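Local coordinates for nonribosomal peptide synthase (Streptomyces sp. MJ635-86F5, PDB 5JJP), which adenylates aliphatic beta-amino acids, probably with ATP, as an adenylation enzyme of the nonribosomal peptide synthetase type, at residues 33-38 with 241-246; 45-50 with 60-65. One frame throughout, in Å; residues are numbered along the deposited sequence.

Contact 1: residues 33-38 with 241-246; sequences DYLLAA and TLASGA
The phenol ring of Tyr34 is the flat side chain of this contact, and its CE2 lies 4.0 Å from Ala243 CB. CG is anti to the backbone N (chi1 -173°), which brings the ring end nearer to residues 241-246. Its OH is hydrogen-bonded to Arg212, and helix 201-212 touches the ring through Ile205, His208 and Arg209. Leu35 CD2 reaches the same methyl, also at 4.0 Å, so Ala243 CB is touched by two side chains of one helix. Ala38 CB sits 3.5 Å from Ala243 O. No direct hydrogen bond joins the segments. Two waters do this work. One donates to Tyr34 O and to Ala243 O (2.7 Å to the latter) and accepts from Ala38 N. The other donates to Leu35 O and Leu242 O, 2.6 Å from each. It bridges Leu35 O and Leu242 O, which lie 3.3 Å apart; both are acceptors and cannot bond to each other. Gly245 has positive phi (82°), Gly245 N bonds back to Leu242 O, and Ala246 N bonds back to Thr241 O at 2.9 Å. This is a Schellman motif, ending helix 232-243 of a beta-alpha-beta crossover between parallel strands 222-225 and 247-250.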
loop_
_atom_site.group_PDB
_atom_site.type_symbol
_atom_site.label_atom_id
_atom_site.label_comp_id
_atom_site.label_asym_id
_atom_site.label_seq_id
_atom_site.Cartn_x
_atom_site.Cartn_y
_atom_site.Cartn_z
ATOM N N ASP A 33 8.579 12.890 -2.097
ATOM C CA ASP A 33 10.001 12.932 -2.413
ATOM C C ASP A 33 10.551 11.532 -2.412
ATOM O O ASP A 33 11.227 11.118 -3.371
ATOM C CB ASP A 33 10.769 13.818 -1.443
ATOM C CG ASP A 33 10.190 15.238 -1.367
ATOM O OD1 ASP A 33 9.733 15.788 -2.385
ATOM O OD2 ASP A 33 10.202 15.813 -0.264
ATOM N N TYR A 34 10.261 10.787 -1.344
ATOM C CA TYR A 34 10.854 9.464 -1.188
ATOM C C TYR A 34 10.472 8.570 -2.365
ATOM O O TYR A 34 11.320 7.867 -2.899
ATOM C CB TYR A 34 10.547 8.797 0.181
ATOM C CG TYR A 34 11.328 7.513 0.321
ATOM C CD1 TYR A 34 12.659 7.536 0.693
ATOM C CD2 TYR A 34 10.758 6.274 0.015
ATOM C CE1 TYR A 34 13.389 6.360 0.802
ATOM C CE2 TYR A 34 11.466 5.077 0.138
ATOM C CZ TYR A 34 12.793 5.127 0.512
ATOM O OH TYR A 34 13.532 3.983 0.630
ATOM N N LEU A 35 9.208 8.570 -2.751
ATOM C CA LEU A 35 8.767 7.608 -3.754
ATOM C C LEU A 35 9.402 7.879 -5.122
ATOM O O LEU A 35 9.476 6.984 -5.924
ATOM C CB LEU A 35 7.257 7.582 -3.890
ATOM C CG LEU A 35 6.462 7.154 -2.637
ATOM C CD1 LEU A 35 5.005 6.947 -3.003
ATOM C CD2 LEU A 35 7.011 5.902 -1.996
ATOM N N LEU A 36 9.851 9.116 -5.363
ATOM C CA LEU A 36 10.334 9.523 -6.667
ATOM C C LEU A 36 11.835 9.707 -6.725
ATOM O O LEU A 36 12.342 9.948 -7.791
ATOM C CB LEU A 36 9.640 10.829 -7.123
ATOM C CG LEU A 36 8.198 10.533 -7.496
ATOM C CD1 LEU A 36 7.461 11.808 -7.586
ATOM C CD2 LEU A 36 8.104 9.831 -8.821
ATOM N N ALA A 37 12.521 9.519 -5.606
ATOM C CA ALA A 37 13.945 9.738 -5.581
ATOM C C ALA A 37 14.731 8.818 -6.525
ATOM O O ALA A 37 15.455 9.299 -7.358
ATOM C CB ALA A 37 14.479 9.608 -4.174
ATOM N N ALA A 38 14.503 7.518 -6.463
ATOM C CA ALA A 38 15.214 6.584 -7.339
ATOM C C ALA A 38 15.010 6.890 -8.815
ATOM O O ALA A 38 15.925 6.711 -9.629
ATOM C CB ALA A 38 14.818 5.134 -7.062
ATOM N N THR A 241 6.964 0.007 -5.780
ATOM C CA THR A 241 7.451 -0.184 -7.102
ATOM C C THR A 241 8.177 1.103 -7.574
ATOM O O THR A 241 9.276 1.033 -8.097
ATOM C CB THR A 241 6.309 -0.531 -8.060
ATOM O OG1 THR A 241 5.738 -1.802 -7.715
ATOM C CG2 THR A 241 6.830 -0.556 -9.541
ATOM N N LEU A 242 7.534 2.255 -7.390
ATOM C CA LEU A 242 8.101 3.520 -7.756
ATOM C C LEU A 242 9.338 3.815 -6.946
ATOM O O LEU A 242 10.363 4.255 -7.499
ATOM C CB LEU A 242 7.084 4.663 -7.569
ATOM C CG LEU A 242 5.885 4.679 -8.500
ATOM C CD1 LEU A 242 4.915 5.731 -8.082
ATOM C CD2 LEU A 242 6.346 4.966 -9.920
ATOM N N ALA A 243 9.230 3.623 -5.631
ATOM C CA ALA A 243 10.350 3.861 -4.733
ATOM C C ALA A 243 11.577 3.064 -5.148
ATOM O O ALA A 243 12.733 3.459 -4.855
ATOM C CB ALA A 243 9.974 3.539 -3.293
ATOM N N SER A 244 11.346 1.906 -5.741
ATOM C CA SER A 244 12.435 1.015 -6.139
ATOM C C SER A 244 12.906 1.324 -7.541
ATOM O O SER A 244 13.869 0.738 -8.014
ATOM C CB SER A 244 11.989 -0.433 -6.095
ATOM O OG SER A 244 11.524 -0.815 -4.828
ATOM N N GLY A 245 12.261 2.295 -8.188
ATOM C CA GLY A 245 12.684 2.834 -9.468
ATOM C C GLY A 245 12.209 1.951 -10.584
ATOM O O GLY A 245 12.815 1.998 -11.677
ATOM N N ALA A 246 11.170 1.139 -10.327
ATOM C CA ALA A 246 10.708 0.177 -11.319
ATOM C C ALA A 246 9.507 0.715 -12.084
ATOM O O ALA A 246 9.305 1.886 -12.109
ATOM C CB ALA A 246 10.376 -1.170 -10.630
HETATM O O HOH W 1 13.140 6.064 -4.144
HETATM O O HOH W 2 11.408 6.613 -7.696
#

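Contact 2: residues 45-50 with 60-65; sequences KPAIVE and VSYRQL
A beta hairpin with a classic bulge joins these segments, and the returning strand runs straight into a helix that starts with a capping box. Val60 O accepts two bonds in its carbonyl plane, from Ala47 N (2.7 Å) and from Ile48 N. Ala47 and Ile48 both face Val60, forming the bulge. Beyond it Val60 N donates almost straight to Ile48 O (2.7 Å, 170° at the hydrogen), completing a hydrogen-bonded antiparallel pair. On the other side of the bulge Tyr62 N donates to Lys45 O, nearly along the C=O axis. Ser61 is the N-cap. Its OG accepts from Gln64 N, and Gln64 OE1 accepts from Ser61 N on a lone pair at 2.9 Å. Each side chain accepts from the other's backbone N, hence the capping box. Ala47 CB points at the helix start and lies over the centre of one face of the Tyr62 ring, a CH-pi contact of 3.7 Å to the centroid. The same methyl packs on Leu65 CD2. Val98 of helix 95-107 touches both Ile48 and Leu65. These two side chains cross at about a right angle, with Ile48 CD1 only 3.4 Å from Leu65 CD2, tighter than usual van der Waals contact.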
loop_
_atom_site.group_PDB
_atom_site.type_symbol
_atom_site.label_atom_id
_atom_site.label_comp_id
_atom_site.label_asym_id
_atom_site.label_seq_id
_atom_site.Cartn_x
_atom_site.Cartn_y
_atom_site.Cartn_z
ATOM N N LYS A 45 12.410 6.700 -18.198
ATOM C CA LYS A 45 11.880 5.346 -18.007
ATOM C C LYS A 45 10.396 5.387 -17.682
ATOM O O LYS A 45 9.935 6.316 -17.033
ATOM C CB LYS A 45 12.609 4.677 -16.839
ATOM C CG LYS A 45 12.067 3.327 -16.386
ATOM C CD LYS A 45 12.807 2.867 -15.145
ATOM C CE LYS A 45 12.976 1.347 -15.034
ATOM N NZ LYS A 45 11.799 0.475 -14.848
ATOM N N PRO A 46 9.633 4.368 -18.114
ATOM C CA PRO A 46 8.238 4.256 -17.729
ATOM C C PRO A 46 8.040 4.007 -16.216
ATOM O O PRO A 46 8.604 3.086 -15.667
ATOM C CB PRO A 46 7.734 3.061 -18.540
ATOM C CG PRO A 46 8.711 2.927 -19.672
ATOM C CD PRO A 46 10.024 3.346 -19.099
ATOM N N ALA A 47 7.192 4.819 -15.594
ATOM C CA ALA A 47 6.859 4.732 -14.168
ATOM C C ALA A 47 5.595 3.960 -14.022
ATOM O O ALA A 47 5.486 3.090 -13.168
ATOM C CB ALA A 47 6.674 6.134 -13.598
ATOM N N ILE A 48 4.636 4.300 -14.871
ATOM C CA ILE A 48 3.346 3.638 -14.970
ATOM C C ILE A 48 3.034 3.242 -16.399
ATOM O O ILE A 48 3.088 4.053 -17.294
ATOM C CB ILE A 48 2.220 4.557 -14.494
ATOM C CG1 ILE A 48 2.185 4.545 -12.971
ATOM C CG2 ILE A 48 0.875 3.914 -14.551
ATOM C CD1 ILE A 48 2.907 5.551 -12.204
ATOM N N VAL A 49 2.528 2.029 -16.546
ATOM C CA VAL A 49 1.997 1.546 -17.790
ATOM C C VAL A 49 0.496 1.319 -17.633
ATOM O O VAL A 49 0.065 0.796 -16.620
ATOM C CB VAL A 49 2.706 0.223 -18.170
ATOM C CG1 VAL A 49 2.084 -0.381 -19.393
ATOM C CG2 VAL A 49 4.184 0.483 -18.415
ATOM N N GLU A 50 -0.288 1.713 -18.636
ATOM C CA GLU A 50 -1.724 1.441 -18.635
ATOM C C GLU A 50 -2.217 1.220 -20.066
ATOM O O GLU A 50 -1.566 1.665 -21.008
ATOM C CB GLU A 50 -2.499 2.563 -17.889
ATOM C CG GLU A 50 -2.357 3.941 -18.510
ATOM C CD GLU A 50 -2.855 5.086 -17.634
ATOM O OE1 GLU A 50 -3.329 4.865 -16.495
ATOM O OE2 GLU A 50 -2.740 6.240 -18.082
ATOM N N VAL A 60 3.655 6.225 -18.868
ATOM C CA VAL A 60 3.930 7.527 -18.316
ATOM C C VAL A 60 5.300 7.447 -17.656
ATOM O O VAL A 60 5.530 6.613 -16.786
ATOM C CB VAL A 60 2.824 7.943 -17.311
ATOM C CG1 VAL A 60 3.152 9.309 -16.734
ATOM C CG2 VAL A 60 1.469 8.007 -18.020
ATOM N N SER A 61 6.218 8.298 -18.075
ATOM C CA SER A 61 7.543 8.264 -17.515
ATOM C C SER A 61 7.594 8.885 -16.121
ATOM O O SER A 61 6.726 9.630 -15.747
ATOM C CB SER A 61 8.560 8.976 -18.434
ATOM O OG SER A 61 8.281 10.350 -18.476
ATOM N N TYR A 62 8.665 8.581 -15.379
ATOM C CA TYR A 62 8.935 9.227 -14.132
ATOM C C TYR A 62 8.807 10.715 -14.265
ATOM O O TYR A 62 8.144 11.360 -13.446
ATOM C CB TYR A 62 10.334 8.855 -13.605
ATOM C CG TYR A 62 10.267 7.574 -12.834
ATOM C CD1 TYR A 62 9.925 7.602 -11.478
ATOM C CD2 TYR A 62 10.378 6.356 -13.441
ATOM C CE1 TYR A 62 9.760 6.444 -10.765
ATOM C CE2 TYR A 62 10.251 5.207 -12.719
ATOM C CZ TYR A 62 9.938 5.277 -11.353
ATOM O OH TYR A 62 9.803 4.164 -10.580
ATOM N N ARG A 63 9.392 11.271 -15.320
ATOM C CA ARG A 63 9.415 12.714 -15.481
ATOM C C ARG A 63 8.014 13.247 -15.701
ATOM O O ARG A 63 7.653 14.280 -15.104
ATOM C CB ARG A 63 10.285 13.131 -16.645
ATOM C CG ARG A 63 10.358 14.634 -16.835
ATOM C CD ARG A 63 10.968 15.028 -18.173
ATOM N NE ARG A 63 12.198 14.331 -18.507
ATOM C CZ ARG A 63 13.435 14.697 -18.163
ATOM N NH1 ARG A 63 13.653 15.739 -17.376
ATOM N NH2 ARG A 63 14.483 13.976 -18.612
ATOM N N GLN A 64 7.257 12.555 -16.555
ATOM C CA GLN A 64 5.908 12.932 -16.807
ATOM C C GLN A 64 5.039 12.802 -15.566
ATOM O O GLN A 64 4.130 13.579 -15.394
ATOM C CB GLN A 64 5.270 12.079 -17.909
ATOM C CG GLN A 64 5.893 12.350 -19.254
ATOM C CD GLN A 64 5.440 11.393 -20.330
ATOM O OE1 GLN A 64 5.354 10.182 -20.120
ATOM N NE2 GLN A 64 5.258 11.924 -21.523
ATOM N N LEU A 65 5.281 11.773 -14.756
ATOM C CA LEU A 65 4.437 11.533 -13.600
ATOM C C LEU A 65 4.645 12.678 -12.604
ATOM O O LEU A 65 3.695 13.187 -12.072
ATOM C CB LEU A 65 4.774 10.177 -12.971
ATOM C CG LEU A 65 4.013 9.773 -11.708
ATOM C CD1 LEU A 65 2.522 9.685 -11.927
ATOM C CD2 LEU A 65 4.530 8.420 -11.260
#

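In the fold
From the N terminus the chain passes helix 31-37, strand 46-51, strand 57-61 and helix 62-77. Contact 2 closes a short loop of nine residues between its segments. Contact 1 closes a long one, bringing residues 241-246 back to residues 33-38 across 202 residues. The short loop therefore lies wholly within the long one. The centres of the two contacts are about 12 Å apart. They meet at Tyr62 OH, whose one proton is probably shared between Ala246 O and Leu242 O or given to one of them. Backbone hydrogen bonds between Ala248 and both Ala47 and Val49 join the hairpin to strand 247-250 of the larger mixed sheet. Val98 of helix 95-107 also touches Leu242.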